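Local coordinates for protein malate dehydrogenase (Aeropyrum pernix, PDB 2D4A) that catalyses the reversible oxidation of (S)-malate to oxaloacetate with either NAD or NADP and works as a homotetramer, at residues G34-E39 and G58-E63; G170-K175 and V260-A265. All coordinates share one frame; numbering follows the deposited sequence.

Contact 1: G34-E39 and G58-E63; sequences GKPQGE and GSNSYE
The two backbones come closest where Gln37 CA, in the first turn of helix 35-50, lies 4.1 Å from Gly58 CA near the end of strand 56-59. These elements belong to the beta-alpha-beta unit of strand 26-29, helix 35-50 and strand 56-59 in the Rossmann-type nucleotide-binding domain, whose parallel sheet has 56-59 as an outermost strand. Gly58 permits this approach, since a CB built on it would collide with Pro36 O and Gln37 N; instead its CA donates a CA-H...O contact to Pro36 O at 3.5 Å and 163°. The buried Pro36 points its ring at the strand end, CG lying 3.5 Å from Ser59 O, and its side chain is also close to Ala7, which by similarity binds NADP(+). Gln37 reaches over Gly58 and crosses the Asn60 side chain at about a right angle. Its CG is anti to the carbonyl carbon and 3.1 Å from Gly58 O, and a bend at chi2 (101°) turns the amide to Asn60. The two amide planes stand 73° apart, so they do not stack. An alanine in place of Gln37 would remove CG and the amide, and would probably lose both the cover over Gly58 O and the contact with Asn60. At the end of the strand, where the chain turns, Ser59 OG, hydrogen-bonded to Asp64 OD2, accepts from Ser61 N at 3.0 Å, closing an ST turn.

Contact 2: G170-K175 and V260-A265; sequences GMHGQK and VAEVPA
Strand 260-268, the middle strand of a three-stranded antiparallel sheet in the C-terminal domain, meets the loop 170-175, which carries His172, by similarity the proton acceptor, through a single antiparallel bridge, the hydrogen-bonded pair Gly170-Glu262. Val260 leads into it, with its side chain packed on Asp120 and Tyr124 of helix 119-130. At Ala261 the CB lies 3.5 Å from Gly170 O, while the same methyl reaches Phe288 and its backbone pairs with Leu248. Glu262 carries the contact. Its CB sits 3.3 Å from Gly170 O, and its CG is anti to the backbone N, so the extended chain runs toward the loop and sets OE1 3.5 Å from His172 N. That N-H is given to Asp120 OD1, and OE1 takes a weak hydrogen bond from Ser141 OG. OE2 lies close to Asp145 OD2, a pairing of like charges that could raise the pKa of one acid. The carboxylate also approaches the His172 imidazole, with OE1 4.0 Å from CD2 and the two planes 46° apart. His172 NE2 is 5.2 Å from Glu262 OE1: the charged atoms do not meet, though the carboxylate may still affect the ring's ionisation through space. ND1 makes a weak bond to Asn117 OD1. Val263, Pro264 and Ala265 continue the strand with backbone bonds to Tyr246, Ile276 and Tyr244 respectively. Across from Glu262, a CB on Gly170 would strike Lys175 O; separately, its backbone angles would jam that CB against the preceding carbonyl O. Of the two bridge bonds, Gly170 N to Glu262 O is weak; Glu262 N to Gly170 O measures 2.5 Å and is fairly straight (163°), with the donor 45° above the carbonyl plane.

In the fold
Contact 1 closes before contact 2 opens along the chain, and their centres lie 33 Å apart on opposite sides of the chain's centre; the nearest atoms are still about 22 Å from each other, so the two do not touch. They share no strand, helix or sheet. Contact 1 lies at the surface, wholly in the nucleotide-binding domain, where Glu39 hydrogen-bonds to tyrosines of the second subunit. Contact 2 is buried in the C-terminal domain, yet His172 also meets Asn117, in the loop just after strand 111-114 of the parallel sheet and a substrate-binding residue by similarity. This is consistent with an active site formed between the two domains, as in this superfamily.

Contact 1: G34-E39 and G58-E63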
ATOM      1  N   GLY B  34      25.604  18.747   6.901  1.00 39.10           N
ATOM      2  CA  GLY B  34      24.459  19.355   6.247  1.00 37.57           C
ATOM      3  C   GLY B  34      23.814  18.532   5.146  1.00 36.81           C
ATOM      4  O   GLY B  34      22.647  18.747   4.828  1.00 35.90           O
ATOM      5  N   LYS B  35      24.563  17.591   4.573  1.00 36.49           N
ATOM      6  CA  LYS B  35      24.069  16.739   3.487  1.00 36.11           C
ATOM      7  C   LYS B  35      22.890  15.877   3.935  1.00 36.24           C
ATOM      8  O   LYS B  35      21.812  15.932   3.344  1.00 36.67           O
ATOM      9  CB  LYS B  35      25.202  15.844   2.975  1.00 36.34           C
ATOM     10  CG  LYS B  35      25.116  15.432   1.509  1.00 37.58           C
ATOM     11  CD  LYS B  35      23.863  14.644   1.187  1.00 38.53           C
ATOM     12  CE  LYS B  35      23.761  14.334  -0.308  1.00 39.12           C
ATOM     13  NZ  LYS B  35      24.773  13.332  -0.735  1.00 41.35           N
ATOM     14  N   PRO B  36      23.079  15.067   4.992  1.00 36.56           N
ATOM     15  CA  PRO B  36      21.985  14.213   5.470  1.00 35.68           C
ATOM     16  C   PRO B  36      20.775  14.971   6.042  1.00 33.82           C
ATOM     17  O   PRO B  36      19.636  14.536   5.885  1.00 32.73           O
ATOM     18  CB  PRO B  36      22.681  13.299   6.489  1.00 35.58           C
ATOM     19  CG  PRO B  36      23.782  14.148   7.010  1.00 36.56           C
ATOM     20  CD  PRO B  36      24.304  14.847   5.783  1.00 36.33           C
ATOM     21  N   GLN B  37      21.023  16.101   6.691  1.00 32.69           N
ATOM     22  CA  GLN B  37      19.936  16.893   7.246  1.00 32.04           C
ATOM     23  C   GLN B  37      19.158  17.553   6.090  1.00 31.79           C
ATOM     24  O   GLN B  37      17.930  17.615   6.108  1.00 32.07           O
ATOM     25  CB  GLN B  37      20.501  17.945   8.225  1.00 30.17           C
ATOM     26  CG  GLN B  37      21.232  17.335   9.450  1.00 30.30           C
ATOM     27  CD  GLN B  37      22.757  17.351   9.345  1.00 30.83           C
ATOM     28  OE1 GLN B  37      23.326  17.216   8.265  1.00 32.36           O
ATOM     29  NE2 GLN B  37      23.419  17.497  10.482  1.00 29.86           N
ATOM     30  N   GLY B  38      19.875  18.025   5.075  1.00 32.57           N
ATOM     31  CA  GLY B  38      19.217  18.648   3.942  1.00 32.75           C
ATOM     32  C   GLY B  38      18.299  17.654   3.260  1.00 33.76           C
ATOM     33  O   GLY B  38      17.153  17.957   2.912  1.00 33.24           O
ATOM     34  N   GLU B  39      18.707  16.525   3.238  1.00 33.15           N
ATOM     35  CA  GLU B  39      17.906  15.522   2.561  1.00 32.59           C
ATOM     36  C   GLU B  39      16.771  14.961   3.415  1.00 31.41           C
ATOM     37  O   GLU B  39      15.636  14.862   2.957  1.00 31.72           O
ATOM     38  CB  GLU B  39      18.796  14.381   2.086  1.00 33.55           C
ATOM     39  CG  GLU B  39      19.669  14.813   0.947  1.00 37.25           C
ATOM     40  CD  GLU B  39      19.558  13.895  -0.232  1.00 37.81           C
ATOM     41  OE1 GLU B  39      20.508  13.850  -1.036  1.00 39.12           O
ATOM     42  OE2 GLU B  39      18.514  13.231  -0.360  1.00 38.24           O
ATOM     43  N   GLY B  58      18.367  13.314   9.794  1.00 33.82           N
ATOM     44  CA  GLY B  58      19.668  13.233   9.162  1.00 33.72           C
ATOM     45  C   GLY B  58      20.677  13.689  10.188  1.00 33.30           C
ATOM     46  O   GLY B  58      20.442  14.683  10.869  1.00 33.26           O
ATOM     47  N   SER B  59      21.790  12.976  10.314  1.00 32.20           N
ATOM     48  CA  SER B  59      22.793  13.355  11.294  1.00 31.44           C
ATOM     49  C   SER B  59      24.233  13.114  10.841  1.00 32.64           C
ATOM     50  O   SER B  59      24.487  12.329   9.928  1.00 32.85           O
ATOM     51  CB  SER B  59      22.529  12.599  12.590  1.00 29.66           C
ATOM     52  OG  SER B  59      23.456  12.969  13.578  1.00 30.73           O
ATOM     53  N   ASN B  60      25.178  13.812  11.467  1.00 33.06           N
ATOM     54  CA  ASN B  60      26.591  13.629  11.133  1.00 32.73           C
ATOM     55  C   ASN B  60      27.256  12.914  12.284  1.00 32.47           C
ATOM     56  O   ASN B  60      28.461  12.668  12.275  1.00 31.34           O
ATOM     57  CB  ASN B  60      27.293  14.965  10.943  1.00 33.54           C
ATOM     58  CG  ASN B  60      26.829  15.685   9.723  1.00 35.36           C
ATOM     59  OD1 ASN B  60      26.787  15.121   8.634  1.00 37.28           O
ATOM     60  ND2 ASN B  60      26.481  16.949   9.884  1.00 37.24           N
ATOM     61  N   SER B  61      26.446  12.581  13.276  1.00 32.97           N
ATOM     62  CA  SER B  61      26.935  11.928  14.466  1.00 33.70           C
ATOM     63  C   SER B  61      26.589  10.442  14.522  1.00 34.09           C
ATOM     64  O   SER B  61      25.457  10.077  14.824  1.00 35.08           O
ATOM     65  CB  SER B  61      26.365  12.653  15.675  1.00 32.42           C
ATOM     66  OG  SER B  61      26.738  11.994  16.863  1.00 38.60           O
ATOM     67  N   TYR B  62      27.571   9.587  14.239  1.00 35.10           N
ATOM     68  CA  TYR B  62      27.360   8.138  14.247  1.00 36.45           C
ATOM     69  C   TYR B  62      26.836   7.570  15.552  1.00 37.91           C
ATOM     70  O   TYR B  62      26.429   6.408  15.606  1.00 39.01           O
ATOM     71  CB  TYR B  62      28.650   7.404  13.884  1.00 34.22           C
ATOM     72  CG  TYR B  62      29.046   7.569  12.444  1.00 32.22           C
ATOM     73  CD1 TYR B  62      28.505   6.759  11.450  1.00 32.98           C
ATOM     74  CD2 TYR B  62      29.932   8.561  12.070  1.00 31.76           C
ATOM     75  CE1 TYR B  62      28.843   6.943  10.115  1.00 32.90           C
ATOM     76  CE2 TYR B  62      30.275   8.756  10.749  1.00 32.26           C
ATOM     77  CZ  TYR B  62      29.733   7.954   9.777  1.00 32.52           C
ATOM     78  OH  TYR B  62      30.077   8.175   8.467  1.00 31.52           O
ATOM     79  N   GLU B  63      26.862   8.375  16.607  1.00 39.30           N
ATOM     80  CA  GLU B  63      26.368   7.927  17.903  1.00 40.96           C
ATOM     81  C   GLU B  63      24.846   7.928  17.930  1.00 40.08           C
ATOM     82  O   GLU B  63      24.237   7.395  18.853  1.00 40.21           O
ATOM     83  CB  GLU B  63      26.894   8.832  19.012  1.00 43.90           C
ATOM     84  CG  GLU B  63      28.323   8.557  19.403  1.00 48.61           C
ATOM     85  CD  GLU B  63      29.172   9.804  19.369  1.00 53.17           C
ATOM     86  OE1 GLU B  63      30.018   9.973  20.285  1.00 53.07           O
ATOM     87  OE2 GLU B  63      29.000  10.606  18.415  1.00 54.40           O
TER

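Contact 2: G170-K175 and V260-A265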
ATOM      1  N   GLY B 170      26.182 -18.670  -6.163  1.00 30.68           N
ATOM      2  CA  GLY B 170      27.546 -18.275  -6.433  1.00 30.67           C
ATOM      3  C   GLY B 170      28.024 -17.060  -5.681  1.00 30.49           C
ATOM      4  O   GLY B 170      28.278 -17.114  -4.480  1.00 30.79           O
ATOM      5  N   MET B 171      28.175 -15.965  -6.415  1.00 30.75           N
ATOM      6  CA  MET B 171      28.613 -14.705  -5.851  1.00 29.03           C
ATOM      7  C   MET B 171      28.073 -13.616  -6.748  1.00 28.71           C
ATOM      8  O   MET B 171      27.586 -13.897  -7.841  1.00 29.34           O
ATOM      9  CB  MET B 171      30.144 -14.671  -5.744  1.00 30.28           C
ATOM     10  CG  MET B 171      30.926 -15.129  -6.976  1.00 29.01           C
ATOM     11  SD  MET B 171      31.412 -13.751  -8.038  1.00 32.49           S
ATOM     12  CE  MET B 171      30.145 -13.845  -9.190  1.00 32.62           C
ATOM     13  N   HIS B 172      28.142 -12.376  -6.284  1.00 29.01           N
ATOM     14  CA  HIS B 172      27.613 -11.251  -7.038  1.00 28.42           C
ATOM     15  C   HIS B 172      28.584 -10.675  -8.059  1.00 29.06           C
ATOM     16  O   HIS B 172      29.183  -9.623  -7.838  1.00 28.94           O
ATOM     17  CB  HIS B 172      27.176 -10.154  -6.071  1.00 28.27           C
ATOM     18  CG  HIS B 172      26.100  -9.272  -6.613  1.00 29.36           C
ATOM     19  ND1 HIS B 172      26.129  -7.901  -6.493  1.00 29.65           N
ATOM     20  CD2 HIS B 172      24.959  -9.570  -7.279  1.00 30.28           C
ATOM     21  CE1 HIS B 172      25.053  -7.390  -7.064  1.00 31.98           C
ATOM     22  NE2 HIS B 172      24.327  -8.383  -7.548  1.00 31.64           N
ATOM     23  N   GLY B 173      28.723 -11.360  -9.188  1.00 30.62           N
ATOM     24  CA  GLY B 173      29.620 -10.885 -10.223  1.00 31.85           C
ATOM     25  C   GLY B 173      29.693 -11.855 -11.380  1.00 33.12           C
ATOM     26  O   GLY B 173      28.766 -12.630 -11.609  1.00 32.59           O
ATOM     27  N   GLN B 174      30.812 -11.816 -12.095  1.00 36.45           N
ATOM     28  CA  GLN B 174      31.054 -12.679 -13.248  1.00 38.88           C
ATOM     29  C   GLN B 174      30.670 -14.158 -13.045  1.00 38.19           C
ATOM     30  O   GLN B 174      30.044 -14.759 -13.914  1.00 38.26           O
ATOM     31  CB  GLN B 174      32.534 -12.570 -13.664  1.00 41.95           C
ATOM     32  CG  GLN B 174      33.500 -12.354 -12.482  1.00 48.37           C
ATOM     33  CD  GLN B 174      34.956 -12.757 -12.776  1.00 51.37           C
ATOM     34  OE1 GLN B 174      35.578 -12.270 -13.727  1.00 52.60           O
ATOM     35  NE2 GLN B 174      35.504 -13.638 -11.937  1.00 50.22           N
ATOM     36  N   LYS B 175      31.032 -14.739 -11.906  1.00 37.77           N
ATOM     37  CA  LYS B 175      30.721 -16.142 -11.659  1.00 39.03           C
ATOM     38  C   LYS B 175      29.369 -16.467 -11.001  1.00 38.38           C
ATOM     39  O   LYS B 175      29.193 -17.523 -10.379  1.00 37.29           O
ATOM     40  CB  LYS B 175      31.864 -16.799 -10.874  1.00 40.51           C
ATOM     41  CG  LYS B 175      33.033 -17.246 -11.757  1.00 43.78           C
ATOM     42  CD  LYS B 175      33.589 -16.098 -12.591  1.00 47.23           C
ATOM     43  CE  LYS B 175      34.712 -16.553 -13.519  1.00 48.87           C
ATOM     44  NZ  LYS B 175      35.329 -15.402 -14.255  1.00 49.01           N
ATOM     45  N   VAL B 260      32.771 -16.191   1.801  1.00 32.04           N
ATOM     46  CA  VAL B 260      31.452 -15.622   1.580  1.00 32.04           C
ATOM     47  C   VAL B 260      30.918 -16.060   0.222  1.00 32.27           C
ATOM     48  O   VAL B 260      31.660 -16.056  -0.762  1.00 32.86           O
ATOM     49  CB  VAL B 260      31.514 -14.072   1.598  1.00 32.81           C
ATOM     50  CG1 VAL B 260      30.167 -13.478   1.194  1.00 31.91           C
ATOM     51  CG2 VAL B 260      31.917 -13.578   2.986  1.00 34.12           C
ATOM     52  N   ALA B 261      29.641 -16.441   0.168  1.00 32.38           N
ATOM     53  CA  ALA B 261      29.007 -16.860  -1.090  1.00 30.99           C
ATOM     54  C   ALA B 261      27.516 -16.506  -1.162  1.00 29.68           C
ATOM     55  O   ALA B 261      26.845 -16.329  -0.143  1.00 28.55           O
ATOM     56  CB  ALA B 261      29.192 -18.369  -1.298  1.00 29.04           C
ATOM     57  N   GLU B 262      27.010 -16.409  -2.388  1.00 29.64           N
ATOM     58  CA  GLU B 262      25.606 -16.104  -2.645  1.00 28.83           C
ATOM     59  C   GLU B 262      24.813 -17.414  -2.538  1.00 28.00           C
ATOM     60  O   GLU B 262      24.821 -18.228  -3.465  1.00 27.93           O
ATOM     61  CB  GLU B 262      25.456 -15.502  -4.050  1.00 28.42           C
ATOM     62  CG  GLU B 262      24.047 -15.055  -4.391  1.00 30.92           C
ATOM     63  CD  GLU B 262      23.979 -14.167  -5.625  1.00 32.07           C
ATOM     64  OE1 GLU B 262      24.744 -13.187  -5.702  1.00 32.50           O
ATOM     65  OE2 GLU B 262      23.148 -14.439  -6.515  1.00 33.90           O
ATOM     66  N   VAL B 263      24.146 -17.618  -1.402  1.00 27.41           N
ATOM     67  CA  VAL B 263      23.364 -18.835  -1.163  1.00 28.05           C
ATOM     68  C   VAL B 263      21.967 -18.506  -0.627  1.00 27.32           C
ATOM     69  O   VAL B 263      21.740 -17.404  -0.134  1.00 28.22           O
ATOM     70  CB  VAL B 263      24.087 -19.776  -0.138  1.00 27.29           C
ATOM     71  CG1 VAL B 263      25.359 -20.369  -0.756  1.00 27.93           C
ATOM     72  CG2 VAL B 263      24.447 -19.007   1.108  1.00 26.07           C
ATOM     73  N   PRO B 264      21.006 -19.450  -0.747  1.00 26.77           N
ATOM     74  CA  PRO B 264      19.624 -19.267  -0.266  1.00 26.53           C
ATOM     75  C   PRO B 264      19.570 -19.383   1.264  1.00 26.13           C
ATOM     76  O   PRO B 264      20.218 -20.253   1.856  1.00 25.67           O
ATOM     77  CB  PRO B 264      18.853 -20.410  -0.936  1.00 24.89           C
ATOM     78  CG  PRO B 264      19.705 -20.786  -2.101  1.00 25.98           C
ATOM     79  CD  PRO B 264      21.106 -20.661  -1.573  1.00 25.79           C
ATOM     80  N   ALA B 265      18.789 -18.522   1.904  1.00 25.86           N
ATOM     81  CA  ALA B 265      18.698 -18.560   3.349  1.00 25.79           C
ATOM     82  C   ALA B 265      17.369 -18.041   3.874  1.00 26.88           C
ATOM     83  O   ALA B 265      16.716 -17.198   3.250  1.00 26.23           O
ATOM     84  CB  ALA B 265      19.836 -17.760   3.954  1.00 23.33           C
TER